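Local coordinates for processed glycerol phosphate lipoteichoic acid synthase 2 (Bacillus subtilis, PDB 2W8D), which is a lipoteichoic acid synthase family protein whose C-terminal domain, of the sulfatase and alkaline-phosphatase-type class, binds magnesium, at residues N74-G82 with I344-I352. Residues are numbered along the deposited sequence; the frame is centred on the assembly and turned at random.
Sequences NFFHQTGQG and IPFRNGDFI
Gln78 O meets Arg347 CB where the two backbones draw together; the nearest CA pair is Gln78 and Phe346, 5.1 Å apart, whereas the CA atoms of Phe76 and Ile344 stand 7.8 Å apart, and the two segments thus converge beyond the strand ending at Phe76. Residues 344-352 form a beta hairpin: Ile344 and Ile352 pair in both directions, and a type I turn runs from Phe346 to Gly349. Overlapping its end, Asn348 OD1 accepts from Asp350 N, an Asx turn. One direct hydrogen bond crosses the contact, from Gln78 NE2 to Pro345 O (2.8 Å, N-H...O angle 161°), the acceptor close to the Gln78 amide plane. With CG beside its backbone N (chi1 -60°) and the chain extended beyond, Gln78 carries its amide to that carbonyl, while OE1 takes Val311 N, so both ends of this buried amide are satisfied. NE2 also meets Ile344 CG2 at 3.6 Å. Apolar contact centres on the Phe76 ring: Ile352 CG2 sits over one face, 3.6 Å from the centroid and 5° off the normal, a CH-pi contact, and Ile352 CD1 reaches Phe76 CZ at 3.5 Å. Phe346 CZ approaches Phe76 CD1 obliquely. Farther along, a water links Thr79 O to Arg347 N, while the Arg347 guanidinium turns away to a salt bridge with Asp393. Segment 74-82 leads from strand 70-76 of the large mixed sheet toward helix 86-93, Thr79 also touching His259 of the magnesium site; the hairpin, whose strand 344-345 is outermost in the five-stranded antiparallel sheet, joins that large sheet here, with Pro345 and Phe351 against helix 380-397.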
ATOM      1  N   ASN A  74      -3.086  12.851  -1.620  1.00 14.64           N
ATOM      2  CA  ASN A  74      -4.115  12.657  -0.617  1.00 13.91           C
ATOM      3  C   ASN A  74      -4.535  11.174  -0.490  1.00 13.69           C
ATOM      4  O   ASN A  74      -5.709  10.832  -0.499  1.00 13.12           O
ATOM      5  CB  ASN A  74      -5.299  13.548  -0.920  1.00 13.97           C
ATOM      6  CG  ASN A  74      -4.974  14.997  -0.787  1.00 14.61           C
ATOM      7  OD1 ASN A  74      -4.347  15.426   0.189  1.00 17.74           O
ATOM      8  ND2 ASN A  74      -5.417  15.777  -1.745  1.00 12.93           N
ATOM      9  N   PHE A  75      -3.542  10.310  -0.366  1.00 13.51           N
ATOM     10  CA  PHE A  75      -3.753   8.880  -0.275  1.00 13.84           C
ATOM     11  C   PHE A  75      -3.387   8.450   1.151  1.00 13.73           C
ATOM     12  O   PHE A  75      -2.369   8.849   1.667  1.00 15.22           O
ATOM     13  CB  PHE A  75      -2.899   8.168  -1.337  1.00 13.36           C
ATOM     14  CG  PHE A  75      -2.885   6.684  -1.206  1.00 12.54           C
ATOM     15  CD1 PHE A  75      -3.911   5.910  -1.741  1.00 12.01           C
ATOM     16  CD2 PHE A  75      -1.846   6.054  -0.555  1.00 11.73           C
ATOM     17  CE1 PHE A  75      -3.903   4.526  -1.619  1.00 11.88           C
ATOM     18  CE2 PHE A  75      -1.822   4.661  -0.414  1.00  9.20           C
ATOM     19  CZ  PHE A  75      -2.836   3.904  -0.936  1.00 12.75           C
ATOM     20  N   PHE A  76      -4.245   7.677   1.787  1.00 13.66           N
ATOM     21  CA  PHE A  76      -4.119   7.369   3.186  1.00 13.75           C
ATOM     22  C   PHE A  76      -3.929   5.866   3.426  1.00 13.76           C
ATOM     23  O   PHE A  76      -4.622   5.036   2.821  1.00 13.34           O
ATOM     24  CB  PHE A  76      -5.378   7.876   3.935  1.00 13.59           C
ATOM     25  CG  PHE A  76      -5.526   9.387   3.917  1.00 14.88           C
ATOM     26  CD1 PHE A  76      -5.151  10.154   5.030  1.00 13.94           C
ATOM     27  CD2 PHE A  76      -6.035  10.047   2.786  1.00 12.30           C
ATOM     28  CE1 PHE A  76      -5.263  11.562   5.012  1.00 13.25           C
ATOM     29  CE2 PHE A  76      -6.156  11.449   2.764  1.00 12.50           C
ATOM     30  CZ  PHE A  76      -5.767  12.199   3.877  1.00 14.89           C
ATOM     31  N   HIS A  77      -3.051   5.506   4.362  1.00 14.07           N
ATOM     32  CA  HIS A  77      -3.035   4.098   4.814  1.00 15.31           C
ATOM     33  C   HIS A  77      -4.310   3.793   5.636  1.00 16.09           C
ATOM     34  O   HIS A  77      -4.857   4.665   6.293  1.00 15.64           O
ATOM     35  CB  HIS A  77      -1.766   3.769   5.604  1.00 14.61           C
ATOM     36  CG  HIS A  77      -1.805   4.247   7.021  1.00 16.69           C
ATOM     37  ND1 HIS A  77      -2.306   3.471   8.051  1.00 15.99           N
ATOM     38  CD2 HIS A  77      -1.422   5.422   7.578  1.00 13.56           C
ATOM     39  CE1 HIS A  77      -2.228   4.149   9.183  1.00 16.24           C
ATOM     40  NE2 HIS A  77      -1.711   5.341   8.920  1.00 17.02           N
ATOM     41  N   GLN A  78      -4.785   2.557   5.588  1.00 16.94           N
ATOM     42  CA  GLN A  78      -5.989   2.205   6.332  1.00 17.46           C
ATOM     43  C   GLN A  78      -5.728   1.034   7.270  1.00 18.01           C
ATOM     44  O   GLN A  78      -6.663   0.308   7.620  1.00 19.12           O
ATOM     45  CB  GLN A  78      -7.139   1.894   5.357  1.00 17.23           C
ATOM     46  CG  GLN A  78      -7.502   3.081   4.425  1.00 16.70           C
ATOM     47  CD  GLN A  78      -8.488   2.690   3.370  1.00 17.91           C
ATOM     48  OE1 GLN A  78      -8.178   1.868   2.492  1.00 19.22           O
ATOM     49  NE2 GLN A  78      -9.702   3.241   3.451  1.00 16.39           N
ATOM     50  N   THR A  79      -4.474   0.875   7.684  1.00 17.34           N
ATOM     51  CA  THR A  79      -4.032  -0.250   8.477  1.00 18.18           C
ATOM     52  C   THR A  79      -4.426  -0.158   9.936  1.00 19.65           C
ATOM     53  O   THR A  79      -4.736   0.937  10.457  1.00 19.36           O
ATOM     54  CB  THR A  79      -2.477  -0.455   8.411  1.00 18.47           C
ATOM     55  OG1 THR A  79      -1.821   0.651   9.021  1.00 19.49           O
ATOM     56  CG2 THR A  79      -1.968  -0.636   6.948  1.00 16.22           C
ATOM     57  N   GLY A  80      -4.434  -1.327  10.580  1.00 20.15           N
ATOM     58  CA  GLY A  80      -4.628  -1.446  12.029  1.00 20.82           C
ATOM     59  C   GLY A  80      -3.409  -2.170  12.612  1.00 21.41           C
ATOM     60  O   GLY A  80      -2.231  -1.911  12.217  1.00 22.22           O
ATOM     61  N   GLN A  81      -3.650  -3.119  13.490  1.00 20.28           N
ATOM     62  CA  GLN A  81      -2.499  -3.762  14.155  1.00 21.85           C
ATOM     63  C   GLN A  81      -1.609  -4.709  13.332  1.00 21.59           C
ATOM     64  O   GLN A  81      -0.521  -5.057  13.764  1.00 23.08           O
ATOM     65  CB  GLN A  81      -2.918  -4.392  15.459  1.00 21.09           C
ATOM     66  CG  GLN A  81      -3.633  -3.357  16.382  1.00 24.39           C
ATOM     67  CD  GLN A  81      -4.092  -3.978  17.700  1.00 26.35           C
ATOM     68  OE1 GLN A  81      -4.751  -5.019  17.728  1.00 23.07           O
ATOM     69  NE2 GLN A  81      -3.716  -3.339  18.793  1.00 26.86           N
ATOM     70  N   GLY A  82      -2.042  -5.100  12.141  1.00 21.55           N
ATOM     71  CA  GLY A  82      -1.219  -5.953  11.295  1.00 21.02           C
ATOM     72  C   GLY A  82      -0.261  -5.137  10.447  1.00 20.83           C
ATOM     73  O   GLY A  82       0.450  -5.693   9.644  1.00 21.39           O
ATOM     74  N   ILE A 344     -12.888   8.623   2.973  1.00 20.06           N
ATOM     75  CA  ILE A 344     -11.913   7.549   3.155  1.00 18.92           C
ATOM     76  C   ILE A 344     -11.991   7.000   4.564  1.00 19.42           C
ATOM     77  O   ILE A 344     -11.630   7.682   5.510  1.00 19.91           O
ATOM     78  CB  ILE A 344     -10.455   7.991   2.835  1.00 19.12           C
ATOM     79  CG1 ILE A 344     -10.353   8.808   1.521  1.00 17.95           C
ATOM     80  CG2 ILE A 344      -9.531   6.795   2.742  1.00 17.02           C
ATOM     81  CD1 ILE A 344     -10.951   8.135   0.323  1.00 17.36           C
ATOM     82  N   PRO A 345     -12.477   5.761   4.720  1.00 19.63           N
ATOM     83  CA  PRO A 345     -12.474   5.210   6.088  1.00 19.91           C
ATOM     84  C   PRO A 345     -11.074   4.939   6.592  1.00 19.82           C
ATOM     85  O   PRO A 345     -10.172   4.595   5.799  1.00 20.37           O
ATOM     86  CB  PRO A 345     -13.196   3.863   5.950  1.00 18.98           C
ATOM     87  CG  PRO A 345     -13.897   3.907   4.656  1.00 19.61           C
ATOM     88  CD  PRO A 345     -13.157   4.874   3.755  1.00 19.29           C
ATOM     89  N   PHE A 346     -10.928   5.089   7.905  1.00 19.63           N
ATOM     90  CA  PHE A 346      -9.826   4.537   8.695  1.00 19.18           C
ATOM     91  C   PHE A 346     -10.318   3.270   9.383  1.00 18.72           C
ATOM     92  O   PHE A 346     -11.522   3.119   9.649  1.00 18.50           O
ATOM     93  CB  PHE A 346      -9.417   5.537   9.774  1.00 19.39           C
ATOM     94  CG  PHE A 346      -8.635   6.695   9.264  1.00 21.30           C
ATOM     95  CD1 PHE A 346      -8.485   6.915   7.895  1.00 24.90           C
ATOM     96  CD2 PHE A 346      -8.038   7.590  10.162  1.00 23.36           C
ATOM     97  CE1 PHE A 346      -7.752   8.033   7.403  1.00 24.95           C
ATOM     98  CE2 PHE A 346      -7.306   8.693   9.695  1.00 24.62           C
ATOM     99  CZ  PHE A 346      -7.154   8.905   8.304  1.00 24.90           C
ATOM    100  N   ARG A 347      -9.413   2.345   9.685  1.00 18.58           N
ATOM    101  CA  ARG A 347      -9.838   1.091  10.321  1.00 18.59           C
ATOM    102  C   ARG A 347     -10.652   1.301  11.645  1.00 19.15           C
ATOM    103  O   ARG A 347     -11.573   0.546  11.945  1.00 18.66           O
ATOM    104  CB  ARG A 347      -8.638   0.127  10.544  1.00 18.17           C
ATOM    105  CG  ARG A 347      -9.056  -1.307  10.912  1.00 16.17           C
ATOM    106  CD  ARG A 347     -10.585  -1.363  10.816  1.00 19.88           C
ATOM    107  NE  ARG A 347     -11.036  -2.557  10.193  1.00 20.74           N
ATOM    108  CZ  ARG A 347     -12.276  -2.997  10.186  1.00 19.43           C
ATOM    109  NH1 ARG A 347     -13.254  -2.324  10.774  1.00 19.25           N
ATOM    110  NH2 ARG A 347     -12.506  -4.153   9.592  1.00 18.64           N
ATOM    111  N   ASN A 348     -10.317   2.309  12.436  1.00 19.07           N
ATOM    112  CA  ASN A 348     -10.993   2.440  13.706  1.00 20.13           C
ATOM    113  C   ASN A 348     -12.341   3.191  13.582  1.00 20.49           C
ATOM    114  O   ASN A 348     -12.979   3.461  14.583  1.00 20.75           O
ATOM    115  CB  ASN A 348     -10.086   3.122  14.730  1.00 19.50           C
ATOM    116  CG  ASN A 348      -9.834   4.585  14.382  1.00 20.94           C
ATOM    117  OD1 ASN A 348     -10.328   5.084  13.350  1.00 19.24           O
ATOM    118  ND2 ASN A 348      -9.061   5.278  15.227  1.00 16.83           N
ATOM    119  N   GLY A 349     -12.778   3.527  12.370  1.00 20.51           N
ATOM    120  CA  GLY A 349     -14.072   4.210  12.242  1.00 20.69           C
ATOM    121  C   GLY A 349     -13.957   5.728  12.074  1.00 21.13           C
ATOM    122  O   GLY A 349     -14.899   6.352  11.622  1.00 21.07           O
ATOM    123  N   ASP A 350     -12.827   6.335  12.469  1.00 20.16           N
ATOM    124  CA  ASP A 350     -12.496   7.678  12.033  1.00 20.36           C
ATOM    125  C   ASP A 350     -12.520   7.684  10.503  1.00 20.32           C
ATOM    126  O   ASP A 350     -12.590   6.624   9.843  1.00 19.85           O
ATOM    127  CB  ASP A 350     -11.102   8.101  12.540  1.00 20.31           C
ATOM    128  CG  ASP A 350     -11.041   8.188  14.083  1.00 22.66           C
ATOM    129  OD1 ASP A 350     -12.096   8.075  14.759  1.00 24.85           O
ATOM    130  OD2 ASP A 350      -9.942   8.359  14.640  1.00 25.81           O
ATOM    131  N   PHE A 351     -12.518   8.872   9.937  1.00 19.69           N
ATOM    132  CA  PHE A 351     -12.447   8.992   8.497  1.00 20.35           C
ATOM    133  C   PHE A 351     -11.955  10.333   8.060  1.00 20.24           C
ATOM    134  O   PHE A 351     -11.871  11.255   8.860  1.00 19.41           O
ATOM    135  CB  PHE A 351     -13.772   8.617   7.803  1.00 20.45           C
ATOM    136  CG  PHE A 351     -14.878   9.632   7.938  1.00 20.29           C
ATOM    137  CD1 PHE A 351     -14.979  10.697   7.046  1.00 22.00           C
ATOM    138  CD2 PHE A 351     -15.900   9.455   8.880  1.00 20.79           C
ATOM    139  CE1 PHE A 351     -16.045  11.623   7.137  1.00 22.14           C
ATOM    140  CE2 PHE A 351     -16.964  10.363   8.975  1.00 18.61           C
ATOM    141  CZ  PHE A 351     -17.035  11.441   8.107  1.00 20.37           C
ATOM    142  N   ILE A 352     -11.602  10.427   6.781  1.00 20.60           N
ATOM    143  CA  ILE A 352     -11.228  11.697   6.206  1.00 20.57           C
ATOM    144  C   ILE A 352     -11.837  11.807   4.834  1.00 21.01           C
ATOM    145  O   ILE A 352     -11.956  10.816   4.121  1.00 21.74           O
ATOM    146  CB  ILE A 352      -9.718  11.908   6.180  1.00 20.89           C
ATOM    147  CG1 ILE A 352      -9.397  13.328   5.694  1.00 21.10           C
ATOM    148  CG2 ILE A 352      -9.012  10.873   5.256  1.00 21.98           C
ATOM    149  CD1 ILE A 352      -8.031  13.785   6.071  1.00 20.44           C
TER
HETATM  150  O   HOH W   1      -6.602   2.868   9.763  1.00 18.46           O